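PDB 3EC3: protein disulfide-isomerase A4 from Rattus norvegicus, which catalyses the rearrangement of disulfide bonds in proteins as an endoplasmic reticulum enzyme, and is represented here by its noncatalytic, thioredoxin-like b and b' domains. Local coordinates for residues Q18-D23 against K56-F61; E82-K87 against V142-D147; V138-D143 against Q153-K158; L160-D165 against Y169-A174. The protein carries 1 engineered substitution. All coordinates share one frame; numbering follows the deposited sequence.

In the fold
The fragment holds two thioredoxin-like domains, each built on a five-strand mixed sheet of strand order 1-3-2-4-5. Contact 1 comes first along the chain and joins helix 14-23 to strand 57-60 in the first domain. Contact 2 bridges the domains, bringing the loop after strand 75-79 to the loop after strand 135-140; its centre lies about 18 Å from that of contact 1 and about 9 Å from that of contact 3. Contacts 3 and 4, with centres about 11 Å apart, share helix 149-163 and pack it against neighbouring strands 135-140 and 170-175 of the second sheet. The domain interface therefore leads directly into the beta-alpha-beta core of the second domain.

Contact 1: residues Q18-D23 against K56-F61; sequences QEFLKD and KFHHTF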
# COMPACT_ATOMS: atom_id res chain seq x y z
N GLN A 18 17.13 6.16 -3.16
CA GLN A 18 16.43 7.25 -3.89
C GLN A 18 15.62 6.75 -5.10
O GLN A 18 14.46 7.11 -5.30
CB GLN A 18 17.44 8.34 -4.27
CG GLN A 18 18.01 9.04 -2.99
CD GLN A 18 19.19 9.98 -3.28
OE1 GLN A 18 20.04 9.69 -4.10
NE2 GLN A 18 19.25 11.09 -2.56
N GLU A 19 16.22 5.87 -5.88
CA GLU A 19 15.53 5.27 -7.02
C GLU A 19 14.31 4.41 -6.61
O GLU A 19 13.27 4.43 -7.27
CB GLU A 19 16.54 4.46 -7.83
CG GLU A 19 15.96 3.59 -8.93
CD GLU A 19 17.05 2.80 -9.64
OE1 GLU A 19 17.51 3.26 -10.69
OE2 GLU A 19 17.48 1.75 -9.09
N PHE A 20 14.42 3.68 -5.53
CA PHE A 20 13.28 2.93 -5.02
C PHE A 20 12.10 3.86 -4.69
O PHE A 20 10.94 3.56 -5.02
CB PHE A 20 13.69 2.11 -3.82
CG PHE A 20 14.56 0.91 -4.20
CD1 PHE A 20 14.67 0.52 -5.53
CD2 PHE A 20 15.21 0.18 -3.25
CE1 PHE A 20 15.44 -0.58 -5.90
CE2 PHE A 20 15.99 -0.91 -3.61
CZ PHE A 20 16.08 -1.28 -4.94
N LEU A 21 12.41 5.00 -4.11
CA LEU A 21 11.33 5.84 -3.57
C LEU A 21 10.68 6.55 -4.75
O LEU A 21 9.48 6.80 -4.79
CB LEU A 21 11.90 6.78 -2.50
CG LEU A 21 12.44 5.99 -1.28
CD1 LEU A 21 13.34 6.82 -0.33
CD2 LEU A 21 11.33 5.27 -0.49
N LYS A 22 11.48 6.82 -5.78
CA LYS A 22 11.02 7.57 -6.94
C LYS A 22 10.29 6.73 -7.98
O LYS A 22 9.25 7.16 -8.52
CB LYS A 22 12.22 8.24 -7.58
CG LYS A 22 12.64 9.53 -6.87
CD LYS A 22 12.86 9.32 -5.39
CE LYS A 22 13.99 10.19 -4.90
NZ LYS A 22 14.35 9.83 -3.53
N ASP A 23 10.78 5.53 -8.20
CA ASP A 23 10.38 4.69 -9.33
C ASP A 23 9.50 3.57 -8.89
O ASP A 23 8.82 2.95 -9.71
CB ASP A 23 11.60 3.99 -9.91
CG ASP A 23 12.47 4.91 -10.71
OD1 ASP A 23 12.18 6.12 -10.72
OD2 ASP A 23 13.47 4.38 -11.28
N LYS A 56 9.59 -7.90 -1.69
CA LYS A 56 11.03 -7.77 -1.95
C LYS A 56 11.67 -7.18 -0.69
O LYS A 56 11.15 -6.17 -0.16
CB LYS A 56 11.31 -6.79 -3.10
CG LYS A 56 10.76 -7.18 -4.50
CD LYS A 56 11.76 -8.03 -5.22
CE LYS A 56 11.31 -9.47 -5.26
NZ LYS A 56 12.17 -10.31 -6.16
N PHE A 57 12.81 -7.72 -0.28
CA PHE A 57 13.53 -7.26 0.91
C PHE A 57 14.94 -6.74 0.59
O PHE A 57 15.66 -7.34 -0.26
CB PHE A 57 13.64 -8.45 1.88
CG PHE A 57 12.32 -8.86 2.46
CD1 PHE A 57 11.48 -9.74 1.78
CD2 PHE A 57 11.91 -8.37 3.71
CE1 PHE A 57 10.25 -10.12 2.32
CE2 PHE A 57 10.70 -8.77 4.27
CZ PHE A 57 9.85 -9.64 3.56
N HIS A 58 15.36 -5.66 1.26
CA HIS A 58 16.69 -5.13 1.08
C HIS A 58 17.32 -4.96 2.46
O HIS A 58 16.59 -4.97 3.47
CB HIS A 58 16.66 -3.79 0.37
CG HIS A 58 15.94 -3.85 -0.94
ND1 HIS A 58 16.60 -4.09 -2.13
CD2 HIS A 58 14.62 -3.80 -1.24
CE1 HIS A 58 15.71 -4.13 -3.12
NE2 HIS A 58 14.50 -3.94 -2.61
N HIS A 59 18.64 -4.80 2.46
CA HIS A 59 19.36 -4.52 3.72
C HIS A 59 20.53 -3.64 3.47
O HIS A 59 21.00 -3.54 2.36
CB HIS A 59 19.79 -5.82 4.43
CG HIS A 59 20.78 -6.63 3.66
ND1 HIS A 59 20.40 -7.59 2.76
CD2 HIS A 59 22.13 -6.63 3.67
CE1 HIS A 59 21.48 -8.17 2.25
NE2 HIS A 59 22.55 -7.61 2.80
N THR A 60 20.99 -2.96 4.51
CA THR A 60 22.19 -2.18 4.37
C THR A 60 22.97 -2.19 5.68
O THR A 60 22.38 -2.29 6.77
CB THR A 60 21.86 -0.71 3.92
OG1 THR A 60 23.08 -0.03 3.65
CG2 THR A 60 21.10 0.05 5.00
N PHE A 61 24.29 -2.11 5.56
CA PHE A 61 25.12 -1.94 6.74
C PHE A 61 25.80 -0.56 6.74
O PHE A 61 26.71 -0.33 7.52
CB PHE A 61 26.20 -3.04 6.78
CG PHE A 61 25.68 -4.41 6.50
CD1 PHE A 61 26.18 -5.15 5.43
CD2 PHE A 61 24.67 -4.95 7.30
CE1 PHE A 61 25.70 -6.44 5.16
CE2 PHE A 61 24.17 -6.27 7.05
CZ PHE A 61 24.69 -7.00 5.99
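Phe20 reaches out from helix 14-23 to lay one corner of its ring over a face of the His58 imidazole, on strand 57-60. The touching atoms are CE2 and CZ, at the far end of the phenyl ring. Phe20 CE2 comes within 3.3 Å of His58 CE1, and Phe20 CZ follows at 3.4 Å from the same carbon. The phenyl corner thus sits toward the CE1 rim of the imidazole, not over its centre. The rings meet obliquely, with 48° between the planes and 4.6 Å between the centroids. The two side chains arrive from opposite directions. Each holds CG beside its backbone N and anti to its carbonyl carbon (chi1 -73° for Phe20, -56° for His58), which directs the rings into the gap between helix and strand. The backbones stay well apart, at 10.7 Å from Phe20 CA to His58 CA, so, of the two segments, these two rings alone bridge the distance. Ile11 touches both residues, while Val28 packs on Phe20 and Leu30 on His58. Strand 57-60 runs parallel between strands 9-10 and 28-32; Phe57 and His59 point from it to helix 39-51, whereas His58 looks the other way, so that helices 14-23 and 39-51 cover opposite faces of this thioredoxin-like sheet.

Contact 2: residues E82-K87 against V142-D147; sequences EKFQSK and VDFSFD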
# COMPACT_ATOMS: atom_id res chain seq x y z
N GLU A 82 7.26 7.69 -3.28
CA GLU A 82 6.72 9.03 -3.19
C GLU A 82 5.26 9.06 -3.69
O GLU A 82 4.42 9.78 -3.12
CB GLU A 82 7.50 10.02 -4.09
CG GLU A 82 8.91 10.43 -3.62
CD GLU A 82 9.39 11.85 -4.18
OE1 GLU A 82 8.75 12.45 -5.08
OE2 GLU A 82 10.41 12.39 -3.67
N LYS A 83 4.98 8.35 -4.78
CA LYS A 83 3.59 8.39 -5.35
C LYS A 83 2.51 7.88 -4.36
O LYS A 83 1.32 8.15 -4.54
CB LYS A 83 3.57 7.62 -6.69
CG LYS A 83 3.92 6.12 -6.53
CD LYS A 83 3.66 5.28 -7.83
CE LYS A 83 4.56 5.72 -9.03
NZ LYS A 83 6.03 5.50 -8.66
N PHE A 84 2.92 7.14 -3.33
CA PHE A 84 1.99 6.63 -2.30
C PHE A 84 2.05 7.27 -0.94
O PHE A 84 1.29 6.87 -0.01
CB PHE A 84 2.03 5.11 -2.15
CG PHE A 84 1.77 4.42 -3.43
CD1 PHE A 84 2.60 3.37 -3.82
CD2 PHE A 84 0.73 4.85 -4.28
CE1 PHE A 84 2.38 2.74 -5.04
CE2 PHE A 84 0.52 4.21 -5.49
CZ PHE A 84 1.35 3.17 -5.85
N GLN A 85 2.90 8.30 -0.80
CA GLN A 85 3.03 8.99 0.51
C GLN A 85 1.83 9.91 0.69
O GLN A 85 1.15 10.23 -0.29
CB GLN A 85 4.31 9.85 0.50
CG GLN A 85 5.52 8.94 0.53
CD GLN A 85 6.83 9.65 0.28
OE1 GLN A 85 6.87 10.86 0.04
NE2 GLN A 85 7.93 8.87 0.29
N SER A 86 1.59 10.41 1.92
CA SER A 86 0.49 11.37 2.12
C SER A 86 0.77 12.18 3.36
O SER A 86 1.62 11.80 4.20
CB SER A 86 -0.89 10.71 2.27
OG SER A 86 -1.04 10.16 3.60
N LYS A 87 0.04 13.28 3.49
CA LYS A 87 0.16 14.12 4.72
C LYS A 87 -0.22 13.39 6.00
O LYS A 87 0.10 13.87 7.11
CB LYS A 87 -0.77 15.34 4.60
CG LYS A 87 -0.75 15.99 3.30
CD LYS A 87 -1.79 17.14 3.24
CE LYS A 87 -3.24 16.66 3.27
NZ LYS A 87 -4.12 17.74 2.70
N VAL A 142 -5.85 5.70 -14.03
CA VAL A 142 -4.72 5.82 -13.07
C VAL A 142 -3.43 5.84 -13.86
O VAL A 142 -3.14 4.90 -14.58
CB VAL A 142 -4.73 4.63 -12.03
CG1 VAL A 142 -3.44 4.66 -11.16
CG2 VAL A 142 -5.97 4.74 -11.14
N ASP A 143 -2.65 6.93 -13.77
CA ASP A 143 -1.49 7.05 -14.62
C ASP A 143 -0.48 7.93 -13.87
O ASP A 143 -0.71 9.14 -13.71
CB ASP A 143 -1.90 7.63 -16.00
CG ASP A 143 -0.73 7.73 -16.96
OD1 ASP A 143 0.43 7.64 -16.49
OD2 ASP A 143 -0.96 7.89 -18.18
N PHE A 144 0.62 7.31 -13.41
CA PHE A 144 1.63 8.01 -12.63
C PHE A 144 2.79 8.59 -13.48
O PHE A 144 3.81 9.07 -12.93
CB PHE A 144 2.19 7.08 -11.53
CG PHE A 144 1.19 6.79 -10.45
CD1 PHE A 144 0.51 5.57 -10.43
CD2 PHE A 144 0.96 7.73 -9.44
CE1 PHE A 144 -0.48 5.32 -9.41
CE2 PHE A 144 -0.01 7.50 -8.43
CZ PHE A 144 -0.70 6.26 -8.42
N SER A 145 2.64 8.55 -14.81
CA SER A 145 3.67 9.12 -15.68
C SER A 145 3.70 10.66 -15.46
O SER A 145 2.71 11.25 -14.98
CB SER A 145 3.37 8.78 -17.17
OG SER A 145 2.21 9.53 -17.62
N PHE A 146 4.80 11.30 -15.87
CA PHE A 146 4.98 12.74 -15.72
C PHE A 146 3.76 13.57 -16.18
O PHE A 146 3.30 14.49 -15.47
CB PHE A 146 6.25 13.16 -16.49
CG PHE A 146 6.62 14.62 -16.31
CD1 PHE A 146 6.35 15.56 -17.31
CD2 PHE A 146 7.22 15.04 -15.12
CE1 PHE A 146 6.69 16.94 -17.14
CE2 PHE A 146 7.57 16.41 -14.92
CZ PHE A 146 7.30 17.35 -15.91
N ASP A 147 3.24 13.26 -17.36
CA ASP A 147 2.15 14.07 -17.92
C ASP A 147 0.79 13.88 -17.25
O ASP A 147 -0.11 14.75 -17.42
CB ASP A 147 1.99 13.85 -19.47
CG ASP A 147 3.05 14.55 -20.26
OD1 ASP A 147 3.73 15.45 -19.71
OD2 ASP A 147 3.25 14.21 -21.47
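This is a largely apolar contact between loops of two consecutive thioredoxin-like domains. A 3-10 turn at residues 82-84, between strands 75-79 and 93-96 of the first, receives Phe144 from the loop between strand 135-140 and helix 149-163 of the second. Lys83 lies across one face of the Phe144 ring. Its CD stands 4.0 Å from the Phe144 ring centroid, 14° off the ring normal, in a CH-pi contact, while Lys83 CE comes 3.7 Å from Phe144 CB. The lysine takes this course because its CG sits between the backbone N and the carbonyl carbon (chi1 62°) and the chain bends again at chi3 and chi4. Its methylenes do the packing here; the ammonium group goes on to a hydrogen bond with Gly24 O, within its own domain. Phe84 meets the same ring differently, turning its edge toward the face of Phe144 in an offset edge-to-face pair. The planes are almost perpendicular, at 86°, and the nearest approach, Phe84 CE2 to Phe144 CZ, is 3.8 Å. Around this pair Phe84 touches Pro116 and His120, and Phe144 touches Thr152 and Ile173. A polar link between the domains runs alongside, from Gln153 NE2 to Lys83 O. The backbone around Phe144 is shaped by an Asx turn: Asp143 OD1 accepts from Ser145 N at 2.9 Å, nearly along its C-O axis, and from Ser145 OG at 2.8 Å, the hydroxyl approaching from above the carboxylate plane.

Contact 3: residues V138-D143 against Q153-K158; sequences VYYSVD and QFWRNK
Tyr140 offers one face of its ring to the CB of Trp155, which lies 3.8 Å from the ring centroid in a CH-pi contact. The methylene is shifted toward the phenolic end, and the shortest approach is 3.5 Å, from Tyr140 CZ to Trp155 CB. On the opposite face, Val142 CG2 stands 4.0 Å above the plane over the ring centre, so the phenol is sandwiched between a methyl of the loop that follows its strand and a methylene of the helix. The Trp155 indole crosses obliquely, its edge toward the Tyr140 face, with CD1 the leading atom and 53° between the planes. With Trp155 CG beside the backbone N (chi1 -67°), CB stays over the tyrosine while the rest of the indole leads away from the strand; Phe154 CD1 covers one of its faces, 3.6 Å above the plane. The Tyr140 hydroxyl is near Arg156 N but at a poor angle, and it hydrogen-bonds to Thr152 O one turn earlier. Of the Arg156 side chain, CB meets the hydroxyl, and the rest runs extended away from the strand. Its NH1 makes a nearly straight bond of 3.1 Å to Gln153 OE1 on the same helix (171° at the hydrogen), in the guanidinium plane, and also bonds Gln85 O of the first domain; NE bonds Val118 O of the second sheet. In the beta-alpha-beta unit of the second thioredoxin-like domain, this contact fastens helix 149-163 over the end of strand 135-140, while strand 170-175 runs parallel alongside, its Ile173 against Tyr140.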
# COMPACT_ATOMS: atom_id res chain seq x y z
N VAL A 138 -11.67 2.74 -5.58
CA VAL A 138 -12.04 3.91 -6.38
C VAL A 138 -11.44 3.76 -7.79
O VAL A 138 -10.21 3.69 -7.97
CB VAL A 138 -11.66 5.25 -5.69
CG1 VAL A 138 -11.94 6.46 -6.59
CG2 VAL A 138 -12.41 5.40 -4.33
N TYR A 139 -12.33 3.71 -8.79
CA TYR A 139 -11.94 3.44 -10.16
C TYR A 139 -11.87 4.70 -11.03
O TYR A 139 -12.81 5.50 -11.07
CB TYR A 139 -12.96 2.50 -10.83
CG TYR A 139 -13.18 1.17 -10.13
CD1 TYR A 139 -14.19 1.03 -9.20
CD2 TYR A 139 -12.41 0.06 -10.45
CE1 TYR A 139 -14.43 -0.20 -8.57
CE2 TYR A 139 -12.64 -1.19 -9.81
CZ TYR A 139 -13.65 -1.29 -8.87
OH TYR A 139 -13.91 -2.48 -8.23
N TYR A 140 -10.78 4.84 -11.75
CA TYR A 140 -10.61 5.93 -12.71
C TYR A 140 -9.41 5.67 -13.61
O TYR A 140 -8.87 4.59 -13.62
CB TYR A 140 -10.53 7.32 -12.04
CG TYR A 140 -9.38 7.57 -11.07
CD1 TYR A 140 -9.46 7.15 -9.74
CD2 TYR A 140 -8.24 8.27 -11.48
CE1 TYR A 140 -8.44 7.42 -8.83
CE2 TYR A 140 -7.18 8.54 -10.59
CZ TYR A 140 -7.31 8.10 -9.26
OH TYR A 140 -6.32 8.37 -8.37
N SER A 141 -9.00 6.68 -14.38
CA SER A 141 -7.81 6.52 -15.22
C SER A 141 -6.56 6.77 -14.40
O SER A 141 -6.24 7.92 -14.08
CB SER A 141 -7.89 7.46 -16.44
OG SER A 141 -6.70 7.41 -17.20
N VAL A 142 -5.85 5.70 -14.03
CA VAL A 142 -4.72 5.82 -13.07
C VAL A 142 -3.43 5.84 -13.86
O VAL A 142 -3.14 4.90 -14.58
CB VAL A 142 -4.73 4.63 -12.03
CG1 VAL A 142 -3.44 4.66 -11.16
CG2 VAL A 142 -5.97 4.74 -11.14
N ASP A 143 -2.65 6.93 -13.77
CA ASP A 143 -1.49 7.05 -14.62
C ASP A 143 -0.48 7.93 -13.87
O ASP A 143 -0.71 9.14 -13.71
CB ASP A 143 -1.90 7.63 -16.00
CG ASP A 143 -0.73 7.73 -16.96
OD1 ASP A 143 0.43 7.64 -16.49
OD2 ASP A 143 -0.96 7.89 -18.18
N GLN A 153 -3.12 12.11 -8.85
CA GLN A 153 -2.97 12.46 -7.42
C GLN A 153 -4.11 13.35 -6.97
O GLN A 153 -4.54 13.28 -5.81
CB GLN A 153 -1.64 13.19 -7.18
CG GLN A 153 -0.37 12.25 -7.33
CD GLN A 153 -0.31 11.10 -6.31
OE1 GLN A 153 -1.18 10.95 -5.46
NE2 GLN A 153 0.76 10.30 -6.38
N PHE A 154 -4.62 14.17 -7.89
CA PHE A 154 -5.83 14.97 -7.60
C PHE A 154 -6.92 14.07 -7.04
O PHE A 154 -7.51 14.34 -5.98
CB PHE A 154 -6.33 15.72 -8.82
CG PHE A 154 -7.65 16.44 -8.58
CD1 PHE A 154 -8.85 15.86 -8.96
CD2 PHE A 154 -7.67 17.69 -7.96
CE1 PHE A 154 -10.09 16.54 -8.75
CE2 PHE A 154 -8.88 18.37 -7.72
CZ PHE A 154 -10.09 17.78 -8.11
N TRP A 155 -7.23 13.00 -7.77
CA TRP A 155 -8.27 12.08 -7.34
C TRP A 155 -7.87 11.22 -6.15
O TRP A 155 -8.70 10.95 -5.26
CB TRP A 155 -8.66 11.19 -8.50
CG TRP A 155 -9.36 12.01 -9.58
CD1 TRP A 155 -8.90 12.28 -10.83
CD2 TRP A 155 -10.62 12.67 -9.45
NE1 TRP A 155 -9.84 13.04 -11.53
CE2 TRP A 155 -10.89 13.31 -10.69
CE3 TRP A 155 -11.57 12.76 -8.41
CZ2 TRP A 155 -12.05 14.02 -10.91
CZ3 TRP A 155 -12.73 13.50 -8.65
CH2 TRP A 155 -12.94 14.12 -9.87
N ARG A 156 -6.63 10.74 -6.16
CA ARG A 156 -6.13 10.00 -5.00
C ARG A 156 -6.27 10.79 -3.70
O ARG A 156 -6.60 10.21 -2.63
CB ARG A 156 -4.64 9.56 -5.26
CG ARG A 156 -4.15 8.45 -4.29
CD ARG A 156 -2.60 8.27 -4.53
NE ARG A 156 -2.10 7.87 -3.28
CZ ARG A 156 -1.38 8.53 -2.42
NH1 ARG A 156 -0.74 9.72 -2.63
NH2 ARG A 156 -1.20 7.86 -1.33
N ASN A 157 -6.04 12.11 -3.77
CA ASN A 157 -6.15 12.97 -2.64
C ASN A 157 -7.60 12.96 -2.05
O ASN A 157 -7.77 12.99 -0.87
CB ASN A 157 -5.74 14.39 -3.01
CG ASN A 157 -4.23 14.56 -3.11
OD1 ASN A 157 -3.75 15.52 -3.72
ND2 ASN A 157 -3.49 13.66 -2.49
N LYS A 158 -8.61 12.88 -2.90
CA LYS A 158 -10.02 12.83 -2.41
C LYS A 158 -10.26 11.54 -1.66
O LYS A 158 -11.02 11.52 -0.65
CB LYS A 158 -10.96 12.90 -3.60
CG LYS A 158 -10.93 14.29 -4.29
CD LYS A 158 -12.02 14.30 -5.38
CE LYS A 158 -12.43 15.69 -5.86
NZ LYS A 158 -11.54 16.77 -5.43

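Contact 4: residues L160-D165 against Y169-A174; sequences LEVAKD and YTFAIA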
# COMPACT_ATOMS: atom_id res chain seq x y z
N LEU A 160 -7.86 9.74 -0.08
CA LEU A 160 -7.08 9.79 1.16
C LEU A 160 -7.82 10.53 2.29
O LEU A 160 -7.79 10.14 3.49
CB LEU A 160 -5.79 10.54 0.87
CG LEU A 160 -4.62 9.74 0.25
CD1 LEU A 160 -3.60 10.71 -0.35
CD2 LEU A 160 -3.97 8.87 1.34
N GLU A 161 -8.52 11.58 1.90
CA GLU A 161 -9.41 12.29 2.85
C GLU A 161 -10.45 11.41 3.56
O GLU A 161 -10.77 11.66 4.73
CB GLU A 161 -10.04 13.51 2.19
CG GLU A 161 -9.00 14.55 1.79
CD GLU A 161 -8.30 15.18 2.99
OE1 GLU A 161 -8.98 15.57 3.96
OE2 GLU A 161 -7.07 15.31 2.98
N VAL A 162 -10.98 10.39 2.88
CA VAL A 162 -11.93 9.48 3.50
C VAL A 162 -11.19 8.35 4.19
O VAL A 162 -11.49 7.97 5.34
CB VAL A 162 -12.94 8.94 2.44
CG1 VAL A 162 -14.01 8.04 3.08
CG2 VAL A 162 -13.68 10.13 1.74
N ALA A 163 -10.21 7.78 3.49
CA ALA A 163 -9.43 6.67 4.03
C ALA A 163 -8.93 6.92 5.44
O ALA A 163 -8.95 6.01 6.27
CB ALA A 163 -8.23 6.32 3.04
N LYS A 164 -8.46 8.13 5.74
CA LYS A 164 -7.84 8.38 7.05
C LYS A 164 -8.85 8.28 8.18
O LYS A 164 -8.46 8.12 9.33
CB LYS A 164 -7.22 9.77 7.11
CG LYS A 164 -8.22 10.87 7.01
CD LYS A 164 -7.68 12.12 7.70
CE LYS A 164 -8.35 13.37 7.12
NZ LYS A 164 -9.81 13.23 7.20
N ASP A 165 -10.12 8.38 7.83
CA ASP A 165 -11.22 8.35 8.82
C ASP A 165 -11.78 6.96 9.07
O ASP A 165 -12.54 6.75 10.07
CB ASP A 165 -12.34 9.28 8.37
CG ASP A 165 -11.99 10.73 8.60
OD1 ASP A 165 -11.09 11.00 9.42
OD2 ASP A 165 -12.62 11.60 7.96
N TYR A 169 -11.14 -0.10 7.32
CA TYR A 169 -11.26 -0.60 5.94
C TYR A 169 -9.98 -0.27 5.17
O TYR A 169 -9.30 0.70 5.50
CB TYR A 169 -12.45 0.07 5.22
CG TYR A 169 -13.75 -0.02 6.00
CD1 TYR A 169 -14.09 -1.20 6.68
CD2 TYR A 169 -14.63 1.06 6.06
CE1 TYR A 169 -15.30 -1.32 7.41
CE2 TYR A 169 -15.85 0.95 6.78
CZ TYR A 169 -16.17 -0.22 7.45
OH TYR A 169 -17.35 -0.30 8.15
N THR A 170 -9.67 -1.09 4.17
CA THR A 170 -8.54 -0.84 3.23
C THR A 170 -9.12 -0.06 2.03
O THR A 170 -10.23 -0.34 1.60
CB THR A 170 -7.95 -2.16 2.76
OG1 THR A 170 -7.64 -2.98 3.92
CG2 THR A 170 -6.71 -1.94 1.88
N PHE A 171 -8.41 0.98 1.57
CA PHE A 171 -8.87 1.80 0.42
C PHE A 171 -7.79 1.67 -0.64
O PHE A 171 -6.58 1.56 -0.31
CB PHE A 171 -8.98 3.26 0.79
CG PHE A 171 -10.15 3.62 1.72
CD1 PHE A 171 -10.18 3.22 3.05
CD2 PHE A 171 -11.19 4.42 1.25
CE1 PHE A 171 -11.25 3.59 3.89
CE2 PHE A 171 -12.27 4.79 2.08
CZ PHE A 171 -12.30 4.37 3.40
N ALA A 172 -8.20 1.66 -1.90
CA ALA A 172 -7.24 1.62 -3.01
C ALA A 172 -7.83 2.34 -4.20
O ALA A 172 -9.09 2.39 -4.35
CB ALA A 172 -6.93 0.17 -3.38
N ILE A 173 -6.97 2.89 -5.05
CA ILE A 173 -7.46 3.38 -6.34
C ILE A 173 -7.17 2.25 -7.35
O ILE A 173 -6.25 1.44 -7.15
CB ILE A 173 -6.75 4.70 -6.76
CG1 ILE A 173 -5.25 4.45 -6.98
CG2 ILE A 173 -7.10 5.86 -5.74
CD1 ILE A 173 -4.52 5.66 -7.62
N ALA A 174 -7.96 2.18 -8.42
CA ALA A 174 -7.84 1.10 -9.39
C ALA A 174 -8.08 1.69 -10.78
O ALA A 174 -8.91 2.59 -10.94
CB ALA A 174 -8.84 -0.02 -9.10
O HOH W 1 -8.10 3.22 5.84
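Ala163 presses its backbone and methyl group flat onto the Phe171 ring, forming the dense half of this contact. The alanine CA sits over the ring centre, 3.5 Å from the centroid and only 9° off the normal, and Ala163 CB reaches Phe171 CG at 3.6 Å. A residue this small lets helix and strand come close, with Ala163 CA and Phe171 CA 6.1 Å apart. Val162 adds CG1, which approaches Phe171 CE2 to 3.8 Å; a chi1 of -177° puts this methyl, rather than CG2, against the ring, and the two side chains cross at about a right angle. All three residues are buried. They close the second half of a beta-alpha-beta crossover in a thioredoxin-like domain, where helix 149-163 turns back into strand 170-175. Leu117 and Val118 touch Ala163, Val136 lies against Phe171, and helix 216-227 packs on Val162 through Ser216 and Leu219. Toward the connecting turn the fit is looser and polar. A water there bridges two carbonyl oxygens, 2.9 Å from Ala163 O and 2.8 Å from Tyr169 O. Lys164 points away from the strand and folds back along its own segment: its NZ meets Glu161 O on a lone pair at 3.1 Å and pairs with Asp165 OD2 at 3.3 Å. Arg220 gives that carboxylate a second salt bridge, and Tyr88 of the first domain offers Lys164 a cation-pi partner.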